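Local coordinates for protein glutathione S-Transferase (Caenorhabditis elegans, PDB 1YQ1) that probably catalyses the conjugation of glutathione to electrophilic substrates, as a dimeric sigma-class glutathione transferase, at residues L95-F99 with Y134-L138. Coordinates in Å, arbitrary orientation, origin at the centre of the assembly. Residues are numbered along the deposited sequence.
Sequences LFKDF and YFNIL
Residues 95-99 and 134-138 are each about one turn of a longer α-helix (83-109 and 121-144), running antiparallel at 165° (signed crossing angle -165°) with axes 10.9 Å apart at closest approach and Phe-99 CA 6.7 Å from Tyr-134 CA as the register. Phe-99 N to Leu-95 O, at 2.8 Å, closes the turn of the first helix. The space between is filled by aromatic and aliphatic side chains. Tyr-134, chi1 t, points toward the facing helix. The Phe-99 ring, chi1 also t, stacks offset on the Tyr-134 ring, centroids 4.0 Å apart and planes at 9°; Phe-99 CB sits 3.6 Å from the Tyr-134 centroid, a CH-pi contact. At the tyrosine edge, Leu-95 CG lies 3.9 Å from Tyr-134 CD1, while Leu-95 CD2 reaches Ile-137 CD1 at 3.2 Å. Tyr-134 OH comes within 3.8 Å of Phe-96 CD1, near that ring's plane. The pair belongs to the all-helical C-terminal domain of the GST fold: helix 157-171 packs on Phe-96, Phe-99 and Leu-138, and the second subunit touches Leu-95 and Ile-137. No hydrogen bond joins the segments, so apolar packing and aromatic stacking carry the contact.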
loop_
_atom_site.group_PDB
_atom_site.type_symbol
_atom_site.label_atom_id
_atom_site.label_comp_id
_atom_site.label_asym_id
_atom_site.label_seq_id
_atom_site.Cartn_x
_atom_site.Cartn_y
_atom_site.Cartn_z
ATOM N N LEU A 95 3.539 -0.469 6.211
ATOM C CA LEU A 95 3.378 -1.123 7.506
ATOM C C LEU A 95 2.074 -0.661 8.145
ATOM O O LEU A 95 1.250 -1.470 8.574
ATOM C CB LEU A 95 4.556 -0.777 8.426
ATOM C CG LEU A 95 4.466 -1.477 9.777
ATOM C CD1 LEU A 95 4.748 -2.940 9.589
ATOM C CD2 LEU A 95 5.421 -0.841 10.761
ATOM N N PHE A 96 1.912 0.653 8.212
ATOM C CA PHE A 96 0.717 1.264 8.769
ATOM C C PHE A 96 -0.506 0.619 8.127
ATOM O O PHE A 96 -1.463 0.231 8.807
ATOM C CB PHE A 96 0.735 2.766 8.466
ATOM C CG PHE A 96 -0.627 3.382 8.326
ATOM C CD1 PHE A 96 -1.422 3.609 9.435
ATOM C CD2 PHE A 96 -1.106 3.753 7.071
ATOM C CE1 PHE A 96 -2.678 4.202 9.291
ATOM C CE2 PHE A 96 -2.351 4.340 6.925
ATOM C CZ PHE A 96 -3.135 4.567 8.031
ATOM N N LYS A 97 -0.456 0.507 6.806
ATOM C CA LYS A 97 -1.539 -0.068 6.040
ATOM C C LYS A 97 -1.787 -1.510 6.471
ATOM O O LYS A 97 -2.933 -1.900 6.718
ATOM C CB LYS A 97 -1.191 -0.004 4.566
ATOM C CG LYS A 97 -2.305 0.501 3.691
ATOM C CD LYS A 97 -2.698 1.925 4.016
ATOM C CE LYS A 97 -3.728 2.423 3.005
ATOM N NZ LYS A 97 -3.197 2.436 1.604
ATOM N N ASP A 98 -0.724 -2.306 6.559
ATOM C CA ASP A 98 -0.885 -3.687 6.988
ATOM C C ASP A 98 -1.571 -3.660 8.339
ATOM O O ASP A 98 -2.482 -4.439 8.589
ATOM C CB ASP A 98 0.460 -4.397 7.148
ATOM C CG ASP A 98 1.074 -4.810 5.832
ATOM O OD1 ASP A 98 0.434 -4.607 4.776
ATOM O OD2 ASP A 98 2.207 -5.343 5.861
ATOM N N PHE A 99 -1.122 -2.765 9.215
ATOM C CA PHE A 99 -1.714 -2.663 10.538
ATOM C C PHE A 99 -3.153 -2.231 10.451
ATOM O O PHE A 99 -4.029 -2.864 11.042
ATOM C CB PHE A 99 -1.007 -1.642 11.413
ATOM C CG PHE A 99 -1.746 -1.350 12.691
ATOM C CD1 PHE A 99 -1.820 -2.306 13.697
ATOM C CD2 PHE A 99 -2.405 -0.144 12.867
ATOM C CE1 PHE A 99 -2.536 -2.063 14.860
ATOM C CE2 PHE A 99 -3.130 0.109 14.031
ATOM C CZ PHE A 99 -3.194 -0.852 15.027
ATOM N N TYR A 134 3.545 -4.098 15.461
ATOM C CA TYR A 134 3.446 -2.822 14.770
ATOM C C TYR A 134 4.117 -1.729 15.605
ATOM O O TYR A 134 5.053 -1.074 15.160
ATOM C CB TYR A 134 1.961 -2.493 14.558
ATOM C CG TYR A 134 1.661 -1.115 14.006
ATOM C CD1 TYR A 134 1.968 -0.793 12.691
ATOM C CD2 TYR A 134 1.046 -0.145 14.796
ATOM C CE1 TYR A 134 1.668 0.453 12.169
ATOM C CE2 TYR A 134 0.744 1.103 14.290
ATOM C CZ TYR A 134 1.055 1.401 12.969
ATOM O OH TYR A 134 0.750 2.638 12.430
ATOM N N PHE A 135 3.638 -1.545 16.828
ATOM C CA PHE A 135 4.189 -0.517 17.694
ATOM C C PHE A 135 5.697 -0.640 17.910
ATOM O O PHE A 135 6.396 0.377 17.994
ATOM C CB PHE A 135 3.445 -0.508 19.039
ATOM C CG PHE A 135 2.171 0.308 19.031
ATOM C CD1 PHE A 135 1.826 1.090 17.925
ATOM C CD2 PHE A 135 1.330 0.321 20.140
ATOM C CE1 PHE A 135 0.664 1.873 17.923
ATOM C CE2 PHE A 135 0.163 1.102 20.150
ATOM C CZ PHE A 135 -0.166 1.878 19.041
ATOM N N ASN A 136 6.198 -1.874 17.987
ATOM C CA ASN A 136 7.626 -2.120 18.195
ATOM C C ASN A 136 8.440 -1.618 17.017
ATOM O O ASN A 136 9.244 -0.708 17.154
ATOM C CB ASN A 136 7.892 -3.612 18.401
ATOM C CG ASN A 136 7.387 -4.115 19.738
ATOM O OD1 ASN A 136 7.317 -5.320 19.973
ATOM N ND2 ASN A 136 7.033 -3.189 20.624
ATOM N N ILE A 137 8.243 -2.217 15.853
ATOM C CA ILE A 137 8.968 -1.778 14.674
ATOM C C ILE A 137 8.839 -0.259 14.630
ATOM O O ILE A 137 9.763 0.450 14.241
ATOM C CB ILE A 137 8.390 -2.462 13.380
ATOM C CG1 ILE A 137 8.964 -1.821 12.115
ATOM C CG2 ILE A 137 6.886 -2.419 13.387
ATOM C CD1 ILE A 137 8.430 -0.452 11.785
ATOM N N LEU A 138 7.695 0.242 15.073
ATOM C CA LEU A 138 7.453 1.674 15.083
ATOM C C LEU A 138 8.352 2.346 16.114
ATOM O O LEU A 138 8.809 3.465 15.903
ATOM C CB LEU A 138 5.972 1.952 15.378
ATOM C CG LEU A 138 5.303 3.067 14.571
ATOM C CD1 LEU A 138 5.536 2.857 13.092
ATOM C CD2 LEU A 138 3.825 3.079 14.864
#